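Local coordinates for protein 1d10 (Caenorhabditis elegans, PDB 1T9F), which is of unknown function but, as an SDF2-like protein built of MIR repeats in a beta-trefoil, probably acts in the secretory pathway, at residues D67-C71 against N122-W126; G114-I120 against F132-V138; S141-G147 against E159-S165. All coordinates share one frame. Residue numbers count along the deposited sequence, not the author numbering.

Interaction 1: D67-C71 against N122-W126; sequences DAIKC and NGDEW
Two irregular, extended loop segments, D67-C71 and N122-W126, run past each other in opposite directions, with CA atoms nearest at I69–W126 (5.6 Å), K70–E125 (4.0 Å) and C71–D124 (4.7 Å). One backbone hydrogen bond joins them, W126 N to I69 O at 2.8 Å, and E125 CA leans on I69 O at 3.5 Å in a CA-H...O contact. The side chains do the rest. W126 (chi1 t, chi2 near 0°) and I69 (m, t) meet where I69 CD1 reaches W126 CE3 at 3.7 Å, at the edge of the indole, and both side chains pack on I55 and I75 of the barrel strands. C71, with chi1 m, puts its SG into the bend of the other segment, 3.4 Å from E125 N and 3.7 Å from N122 O; the same sulfur forms the disulfide to C121. G123, at positive phi (82°), allows the chain to curl round this cysteine. K70 (m, p, t, t) folds back along its own segment so that NZ donates to A68 O at 3.0 Å. E125 points its CA-to-CB bond away, yet with chi1 at -136° brings OE1 within 3.5 Å of A68 CB. The backbone of V7 hydrogen-bonds to those of both I69 and W126. Loops joining the last strand of one MIR repeat to the first of the next, packed over the barrel end, are characteristic of a beta-trefoil.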
loop_
_atom_site.group_PDB
_atom_site.type_symbol
_atom_site.label_atom_id
_atom_site.label_comp_id
_atom_site.label_asym_id
_atom_site.label_seq_id
_atom_site.Cartn_x
_atom_site.Cartn_y
_atom_site.Cartn_z
ATOM N N ASP A 67 -5.580 18.361 3.328
ATOM C CA ASP A 67 -4.761 18.363 4.537
ATOM C C ASP A 67 -3.454 17.625 4.288
ATOM O O ASP A 67 -3.441 16.555 3.687
ATOM C CB ASP A 67 -5.495 17.692 5.703
ATOM C CG ASP A 67 -6.562 18.579 6.307
ATOM O OD1 ASP A 67 -6.657 19.754 5.893
ATOM O OD2 ASP A 67 -7.298 18.103 7.200
ATOM N N ALA A 68 -2.355 18.206 4.749
ATOM C CA ALA A 68 -1.057 17.582 4.589
ATOM C C ALA A 68 -1.000 16.398 5.534
ATOM O O ALA A 68 -1.634 16.402 6.587
ATOM C CB ALA A 68 0.048 18.574 4.928
ATOM N N ILE A 69 -0.261 15.367 5.146
ATOM C CA ILE A 69 -0.116 14.201 6.001
ATOM C C ILE A 69 1.255 14.318 6.643
ATOM O O ILE A 69 2.261 14.492 5.951
ATOM C CB ILE A 69 -0.200 12.894 5.202
ATOM C CG1 ILE A 69 -1.594 12.768 4.580
ATOM C CG2 ILE A 69 0.092 11.702 6.118
ATOM C CD1 ILE A 69 -1.719 11.626 3.624
ATOM N N LYS A 70 1.291 14.240 7.968
ATOM C CA LYS A 70 2.546 14.353 8.687
ATOM C C LYS A 70 3.198 12.983 8.793
ATOM O O LYS A 70 2.500 11.974 8.884
ATOM C CB LYS A 70 2.295 14.927 10.089
ATOM C CG LYS A 70 1.674 16.334 10.107
ATOM C CD LYS A 70 0.208 16.312 9.679
ATOM C CE LYS A 70 -0.404 17.709 9.666
ATOM N NZ LYS A 70 -1.849 17.685 9.291
ATOM N N CYS A 71 4.530 12.944 8.774
ATOM C CA CYS A 71 5.247 11.675 8.888
ATOM C C CYS A 71 4.992 11.114 10.276
ATOM O O CYS A 71 4.945 11.858 11.255
ATOM C CB CYS A 71 6.756 11.868 8.641
ATOM S SG CYS A 71 7.073 12.644 7.022
ATOM N N ASN A 122 10.868 11.145 6.428
ATOM C CA ASN A 122 11.719 12.002 7.247
ATOM C C ASN A 122 11.169 13.411 7.345
ATOM O O ASN A 122 10.495 13.891 6.435
ATOM C CB ASN A 122 13.143 12.023 6.697
ATOM C CG ASN A 122 13.861 10.721 6.936
ATOM O OD1 ASN A 122 13.895 10.219 8.061
ATOM N ND2 ASN A 122 14.444 10.158 5.882
ATOM N N GLY A 123 11.474 14.073 8.456
ATOM C CA GLY A 123 10.953 15.408 8.675
ATOM C C GLY A 123 9.555 15.163 9.200
ATOM O O GLY A 123 9.313 14.136 9.836
ATOM N N ASP A 124 8.624 16.075 8.957
ATOM C CA ASP A 124 7.276 15.826 9.437
ATOM C C ASP A 124 6.208 16.409 8.536
ATOM O O ASP A 124 5.455 17.298 8.920
ATOM C CB ASP A 124 7.097 16.338 10.868
ATOM C CG ASP A 124 5.975 15.612 11.597
ATOM O OD1 ASP A 124 4.833 15.653 11.097
ATOM O OD2 ASP A 124 6.236 14.993 12.655
ATOM N N GLU A 125 6.163 15.884 7.318
ATOM C CA GLU A 125 5.196 16.282 6.314
ATOM C C GLU A 125 5.538 15.523 5.039
ATOM O O GLU A 125 6.488 15.858 4.329
ATOM C CB GLU A 125 5.231 17.795 6.080
ATOM C CG GLU A 125 3.835 18.393 5.991
ATOM C CD GLU A 125 3.813 19.899 6.160
ATOM O OE1 GLU A 125 2.700 20.451 6.272
ATOM O OE2 GLU A 125 4.895 20.529 6.181
ATOM N N TRP A 126 4.762 14.473 4.792
ATOM C CA TRP A 126 4.921 13.610 3.635
ATOM C C TRP A 126 5.051 14.420 2.357
ATOM O O TRP A 126 4.085 15.027 1.906
ATOM C CB TRP A 126 3.712 12.679 3.546
ATOM C CG TRP A 126 3.862 11.525 2.613
ATOM C CD1 TRP A 126 4.948 11.218 1.841
ATOM C CD2 TRP A 126 2.888 10.509 2.360
ATOM N NE1 TRP A 126 4.705 10.070 1.121
ATOM C CE2 TRP A 126 3.448 9.613 1.420
ATOM C CE3 TRP A 126 1.592 10.270 2.836
ATOM C CZ2 TRP A 126 2.754 8.494 0.948
ATOM C CZ3 TRP A 126 0.903 9.157 2.364
ATOM C CH2 TRP A 126 1.488 8.283 1.429
#

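Interaction 2: G114-I120 against F132-V138; sequences GDDWTVI and FKLRHAV
Strands 117-120 and 132-136 form an antiparallel hairpin, their axes 4.4 Å apart and 152° between directions. Before the strand, G114 O accepts from H136 NE2 (2.7 Å). D116 O then takes A137 N (3.0 Å) and water 1 (2.8 Å), which accepts from V138 N (2.8 Å). W117, a non-hydrogen-bonded partner of H136, has chi1 m, and H136 has chi1 t; this sets the imidazole edge toward the indole face (T-shaped, centroids 4.9 Å apart, planes at 58°), with H136 CB over the six-membered ring. T118 pairs with R135 through T118 N–R135 O (2.8 Å) and R135 N–T118 O (3.0 Å). V119 shares the W117 face, its CG2 4.1 Å from L134 CD2. I120 pairs with K133 through I120 N–K133 O (2.9 Å) and K133 N–I120 O (3.1 Å), while its CD1 meets R135 CB at 3.6 Å. Within the six-stranded barrel, the hairpin lies between strands 74-79 and 172-175; L143 of strand 142-146 packs on W117 and L134.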
loop_
_atom_site.group_PDB
_atom_site.type_symbol
_atom_site.label_atom_id
_atom_site.label_comp_id
_atom_site.label_asym_id
_atom_site.label_seq_id
_atom_site.Cartn_x
_atom_site.Cartn_y
_atom_site.Cartn_z
ATOM N N GLY A 114 -7.021 -3.054 11.115
ATOM C CA GLY A 114 -6.118 -3.780 10.237
ATOM C C GLY A 114 -5.786 -3.020 8.959
ATOM O O GLY A 114 -4.877 -3.414 8.225
ATOM N N ASP A 115 -6.516 -1.940 8.689
ATOM C CA ASP A 115 -6.294 -1.134 7.491
ATOM C C ASP A 115 -5.322 0.028 7.724
ATOM O O ASP A 115 -4.947 0.713 6.768
ATOM C CB ASP A 115 -7.616 -0.545 6.966
ATOM C CG ASP A 115 -8.612 -1.614 6.517
ATOM O OD1 ASP A 115 -8.177 -2.676 6.033
ATOM O OD2 ASP A 115 -9.835 -1.369 6.632
ATOM N N ASP A 116 -4.923 0.244 8.984
ATOM C CA ASP A 116 -4.021 1.343 9.332
ATOM C C ASP A 116 -2.539 1.096 9.040
ATOM O O ASP A 116 -1.977 0.075 9.430
ATOM C CB ASP A 116 -4.155 1.712 10.821
ATOM C CG ASP A 116 -5.485 2.380 11.157
ATOM O OD1 ASP A 116 -6.116 2.990 10.261
ATOM O OD2 ASP A 116 -5.889 2.309 12.341
ATOM N N TRP A 117 -1.912 2.061 8.373
ATOM C CA TRP A 117 -0.493 1.992 8.041
ATOM C C TRP A 117 0.199 3.284 8.478
ATOM O O TRP A 117 -0.296 4.380 8.207
ATOM C CB TRP A 117 -0.285 1.818 6.535
ATOM C CG TRP A 117 -0.871 0.557 5.979
ATOM C CD1 TRP A 117 -2.174 0.342 5.640
ATOM C CD2 TRP A 117 -0.178 -0.667 5.705
ATOM N NE1 TRP A 117 -2.338 -0.936 5.167
ATOM C CE2 TRP A 117 -1.132 -1.581 5.198
ATOM C CE3 TRP A 117 1.151 -1.082 5.838
ATOM C CZ2 TRP A 117 -0.798 -2.884 4.824
ATOM C CZ3 TRP A 117 1.486 -2.384 5.462
ATOM C CH2 TRP A 117 0.512 -3.268 4.962
ATOM N N THR A 118 1.335 3.149 9.154
ATOM C CA THR A 118 2.090 4.309 9.605
ATOM C C THR A 118 2.986 4.763 8.471
ATOM O O THR A 118 3.708 3.955 7.882
ATOM C CB THR A 118 2.972 3.968 10.816
ATOM O OG1 THR A 118 2.149 3.506 11.890
ATOM C CG2 THR A 118 3.742 5.201 11.277
ATOM N N VAL A 119 2.932 6.045 8.145
ATOM C CA VAL A 119 3.763 6.566 7.073
ATOM C C VAL A 119 5.141 6.878 7.642
ATOM O O VAL A 119 5.274 7.661 8.583
ATOM C CB VAL A 119 3.175 7.843 6.459
ATOM C CG1 VAL A 119 3.985 8.249 5.240
ATOM C CG2 VAL A 119 1.719 7.606 6.068
ATOM N N ILE A 120 6.161 6.248 7.076
ATOM C CA ILE A 120 7.517 6.465 7.554
ATOM C C ILE A 120 8.316 7.337 6.600
ATOM O O ILE A 120 8.924 6.846 5.649
ATOM C CB ILE A 120 8.256 5.124 7.763
ATOM C CG1 ILE A 120 7.486 4.266 8.761
ATOM C CG2 ILE A 120 9.670 5.372 8.293
ATOM C CD1 ILE A 120 8.097 2.915 8.992
ATOM N N PHE A 132 9.615 6.627 0.965
ATOM C CA PHE A 132 9.024 6.360 2.258
ATOM C C PHE A 132 8.741 4.882 2.417
ATOM O O PHE A 132 8.840 4.111 1.463
ATOM C CB PHE A 132 7.703 7.135 2.397
ATOM C CG PHE A 132 6.646 6.730 1.389
ATOM C CD1 PHE A 132 6.647 7.257 0.098
ATOM C CD2 PHE A 132 5.667 5.796 1.724
ATOM C CE1 PHE A 132 5.686 6.855 -0.849
ATOM C CE2 PHE A 132 4.708 5.391 0.788
ATOM C CZ PHE A 132 4.718 5.918 -0.497
ATOM N N LYS A 133 8.410 4.488 3.638
ATOM C CA LYS A 133 8.042 3.115 3.911
ATOM C C LYS A 133 6.660 3.186 4.547
ATOM O O LYS A 133 6.213 4.261 4.970
ATOM C CB LYS A 133 9.034 2.458 4.874
ATOM C CG LYS A 133 10.394 2.189 4.261
ATOM C CD LYS A 133 11.370 1.653 5.285
ATOM C CE LYS A 133 12.200 2.772 5.905
ATOM N NZ LYS A 133 13.135 3.392 4.918
ATOM N N LEU A 134 5.974 2.055 4.590
ATOM C CA LEU A 134 4.658 1.986 5.201
ATOM C C LEU A 134 4.699 0.820 6.156
ATOM O O LEU A 134 4.882 -0.326 5.748
ATOM C CB LEU A 134 3.562 1.761 4.156
ATOM C CG LEU A 134 3.139 2.946 3.290
ATOM C CD1 LEU A 134 2.083 2.466 2.289
ATOM C CD2 LEU A 134 2.573 4.069 4.154
ATOM N N ARG A 135 4.523 1.113 7.436
ATOM C CA ARG A 135 4.566 0.072 8.444
ATOM C C ARG A 135 3.175 -0.222 8.986
ATOM O O ARG A 135 2.513 0.665 9.519
ATOM C CB ARG A 135 5.494 0.511 9.579
ATOM C CG ARG A 135 5.954 -0.614 10.473
ATOM C CD ARG A 135 6.964 -0.110 11.517
ATOM N NE ARG A 135 7.584 -1.218 12.236
ATOM C CZ ARG A 135 8.533 -1.078 13.160
ATOM N NH1 ARG A 135 8.978 0.128 13.487
ATOM N NH2 ARG A 135 9.044 -2.148 13.746
ATOM N N HIS A 136 2.735 -1.470 8.850
ATOM C CA HIS A 136 1.416 -1.858 9.331
ATOM C C HIS A 136 1.334 -1.553 10.824
ATOM O O HIS A 136 2.139 -2.048 11.617
ATOM C CB HIS A 136 1.174 -3.343 9.091
ATOM C CG HIS A 136 -0.258 -3.751 9.237
ATOM N ND1 HIS A 136 -0.657 -4.795 10.046
ATOM C CD2 HIS A 136 -1.384 -3.275 8.654
ATOM C CE1 HIS A 136 -1.967 -4.945 9.952
ATOM N NE2 HIS A 136 -2.432 -4.036 9.114
ATOM N N ALA A 137 0.353 -0.741 11.197
ATOM C CA ALA A 137 0.179 -0.340 12.581
ATOM C C ALA A 137 -0.052 -1.488 13.560
ATOM O O ALA A 137 0.603 -1.559 14.600
ATOM C CB ALA A 137 -0.958 0.659 12.684
ATOM N N VAL A 138 -0.975 -2.384 13.230
ATOM C CA VAL A 138 -1.296 -3.490 14.118
ATOM C C VAL A 138 -0.228 -4.570 14.262
ATOM O O VAL A 138 0.016 -5.046 15.370
ATOM C CB VAL A 138 -2.631 -4.142 13.710
ATOM C CG1 VAL A 138 -2.879 -5.409 14.519
ATOM C CG2 VAL A 138 -3.765 -3.152 13.928
HETATM O O HOH W 1 -2.787 -2.090 11.089
HETATM O O HOH W 2 3.552 1.507 12.727
#

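Interaction 3: S141-G147 against E159-S165; sequences SYLSLSG and EVVGTDS
Strands 142-146 and 159-163 pair antiparallel with a strong twist, 133° between their directions and 4.6 Å at closest approach, as a hairpin of the beta-trefoil's third MIR repeat. Y142–T163 and S144–V161 are the hydrogen-bonded pairs: Y142 N–T163 O is 2.9 Å, T163 N–Y142 O 3.0 Å, S144 N–V161 O 2.8 Å and V161 N–S144 O 2.7 Å. L143–G162 and L145–V160 alternate as non-hydrogen-bonded pairs. S146 N adds a bond to E159 O (3.1 Å), and water 3 joins that carbonyl O (2.8 Å) to G147 N (2.7 Å), where the chain turns a corner. One face carries L143 (t, p), L145 (m, t) and V160 (t): L143 CD1 is 3.4 Å from V160 CG1 and L145 CD2 3.8 Å from V160 CG2, and the cluster continues onto V40 and A42 of strand 38-43. G162 leaves room on this side, since a CB would crowd S141 CB. Y142, S144, V161 and T163 occupy the other face. S144 OG, hydrogen-bonded to S170, lies 3.0 Å from T163 OG1, which donates to S165 O at 2.7 Å. The E159 carboxylate hydrogen-bonds to L95 N and S96 OG, and OE1 receives a very short 2.4 Å bond from S146 OG.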
loop_
_atom_site.group_PDB
_atom_site.type_symbol
_atom_site.label_atom_id
_atom_site.label_comp_id
_atom_site.label_asym_id
_atom_site.label_seq_id
_atom_site.Cartn_x
_atom_site.Cartn_y
_atom_site.Cartn_z
ATOM N N SER A 141 4.570 -4.946 10.474
ATOM C CA SER A 141 5.219 -5.396 9.248
ATOM C C SER A 141 5.290 -4.282 8.223
ATOM O O SER A 141 4.370 -3.466 8.110
ATOM C CB SER A 141 4.467 -6.585 8.649
ATOM O OG SER A 141 4.283 -7.603 9.617
ATOM N N TYR A 142 6.389 -4.254 7.478
ATOM C CA TYR A 142 6.598 -3.252 6.453
ATOM C C TYR A 142 6.018 -3.738 5.129
ATOM O O TYR A 142 6.127 -4.919 4.786
ATOM C CB TYR A 142 8.090 -2.991 6.285
ATOM C CG TYR A 142 8.741 -2.343 7.484
ATOM C CD1 TYR A 142 8.688 -0.964 7.667
ATOM C CD2 TYR A 142 9.415 -3.110 8.439
ATOM C CE1 TYR A 142 9.291 -0.359 8.769
ATOM C CE2 TYR A 142 10.022 -2.514 9.549
ATOM C CZ TYR A 142 9.954 -1.138 9.706
ATOM O OH TYR A 142 10.542 -0.534 10.803
ATOM N N LEU A 143 5.383 -2.834 4.395
ATOM C CA LEU A 143 4.821 -3.191 3.095
ATOM C C LEU A 143 6.053 -3.390 2.218
ATOM O O LEU A 143 6.859 -2.472 2.083
ATOM C CB LEU A 143 3.968 -2.036 2.556
ATOM C CG LEU A 143 3.341 -2.231 1.174
ATOM C CD1 LEU A 143 2.281 -3.315 1.245
ATOM C CD2 LEU A 143 2.733 -0.915 0.710
ATOM N N SER A 144 6.211 -4.575 1.636
ATOM C CA SER A 144 7.396 -4.835 0.819
ATOM C C SER A 144 7.169 -5.814 -0.315
ATOM O O SER A 144 6.276 -6.659 -0.253
ATOM C CB SER A 144 8.526 -5.407 1.688
ATOM O OG SER A 144 8.729 -4.661 2.874
ATOM N N LEU A 145 7.982 -5.689 -1.358
ATOM C CA LEU A 145 7.914 -6.629 -2.464
ATOM C C LEU A 145 8.779 -7.786 -1.959
ATOM O O LEU A 145 9.910 -7.572 -1.507
ATOM C CB LEU A 145 8.524 -6.030 -3.736
ATOM C CG LEU A 145 7.781 -4.841 -4.354
ATOM C CD1 LEU A 145 8.394 -4.499 -5.709
ATOM C CD2 LEU A 145 6.309 -5.194 -4.517
ATOM N N SER A 146 8.237 -8.995 -1.998
ATOM C CA SER A 146 8.960 -10.177 -1.534
ATOM C C SER A 146 10.089 -10.531 -2.485
ATOM O O SER A 146 11.045 -11.201 -2.102
ATOM C CB SER A 146 8.013 -11.370 -1.439
ATOM O OG SER A 146 7.632 -11.788 -2.734
ATOM N N GLY A 147 9.969 -10.081 -3.730
ATOM C CA GLY A 147 10.981 -10.377 -4.727
ATOM C C GLY A 147 10.499 -11.512 -5.609
ATOM O O GLY A 147 11.138 -11.874 -6.595
ATOM N N GLU A 159 4.889 -10.139 -6.029
ATOM C CA GLU A 159 4.219 -10.439 -4.770
ATOM C C GLU A 159 4.495 -9.320 -3.770
ATOM O O GLU A 159 5.637 -8.886 -3.607
ATOM C CB GLU A 159 4.713 -11.773 -4.185
ATOM C CG GLU A 159 4.144 -12.081 -2.799
ATOM C CD GLU A 159 4.804 -13.286 -2.127
ATOM O OE1 GLU A 159 6.030 -13.463 -2.288
ATOM O OE2 GLU A 159 4.097 -14.042 -1.425
ATOM N N VAL A 160 3.432 -8.850 -3.127
ATOM C CA VAL A 160 3.509 -7.803 -2.118
ATOM C C VAL A 160 3.226 -8.484 -0.775
ATOM O O VAL A 160 2.240 -9.223 -0.634
ATOM C CB VAL A 160 2.447 -6.710 -2.367
ATOM C CG1 VAL A 160 2.438 -5.723 -1.204
ATOM C CG2 VAL A 160 2.733 -5.978 -3.675
ATOM N N VAL A 161 4.082 -8.247 0.210
ATOM C CA VAL A 161 3.902 -8.878 1.511
ATOM C C VAL A 161 4.318 -7.979 2.668
ATOM O O VAL A 161 4.756 -6.845 2.472
ATOM C CB VAL A 161 4.731 -10.175 1.633
ATOM C CG1 VAL A 161 4.417 -11.121 0.481
ATOM C CG2 VAL A 161 6.211 -9.835 1.663
ATOM N N GLY A 162 4.187 -8.520 3.876
ATOM C CA GLY A 162 4.555 -7.791 5.073
ATOM C C GLY A 162 5.796 -8.435 5.658
ATOM O O GLY A 162 5.778 -9.607 6.027
ATOM N N THR A 163 6.882 -7.677 5.727
ATOM C CA THR A 163 8.122 -8.206 6.264
ATOM C C THR A 163 8.380 -7.685 7.671
ATOM O O THR A 163 8.093 -6.527 7.974
ATOM C CB THR A 163 9.306 -7.829 5.360
ATOM O OG1 THR A 163 9.381 -6.404 5.238
ATOM C CG2 THR A 163 9.126 -8.440 3.974
ATOM N N ASP A 164 8.909 -8.545 8.538
ATOM C CA ASP A 164 9.212 -8.134 9.903
ATOM C C ASP A 164 10.272 -7.041 9.881
ATOM O O ASP A 164 10.243 -6.126 10.694
ATOM C CB ASP A 164 9.711 -9.317 10.741
ATOM C CG ASP A 164 8.616 -10.327 11.037
ATOM O OD1 ASP A 164 7.515 -9.912 11.465
ATOM O OD2 ASP A 164 8.859 -11.539 10.848
ATOM N N SER A 165 11.196 -7.120 8.936
ATOM C CA SER A 165 12.246 -6.114 8.854
ATOM C C SER A 165 12.246 -5.376 7.520
ATOM O O SER A 165 11.626 -5.813 6.552
ATOM C CB SER A 165 13.615 -6.766 9.084
ATOM O OG SER A 165 13.673 -7.384 10.359
HETATM O O HOH W 3 7.826 -9.360 -5.281
#

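Overall arrangement
The three contacts step from a peripheral loop layer, through the barrel wall, to the second sheet. Interaction 1, its centre about 17 Å from the centre of the chain, is partly exposed and packs side chains around one backbone hydrogen bond, while a disulfide to C121, beside 122-126, ties the two loops; interactions 2 and 3 rest on regular strand pairing, interaction 3 being the most buried. W126 of interaction 1 packs on V119 and F132 of interaction 2, so loop and barrel share a core. Interactions 2 and 3 are successive hairpins, joined by L134 O and L143 N and by I120 touching Y142. Aromatic stacking distinguishes interaction 2; leucine–valine packing, hydroxyls and a carboxylate mark interaction 3.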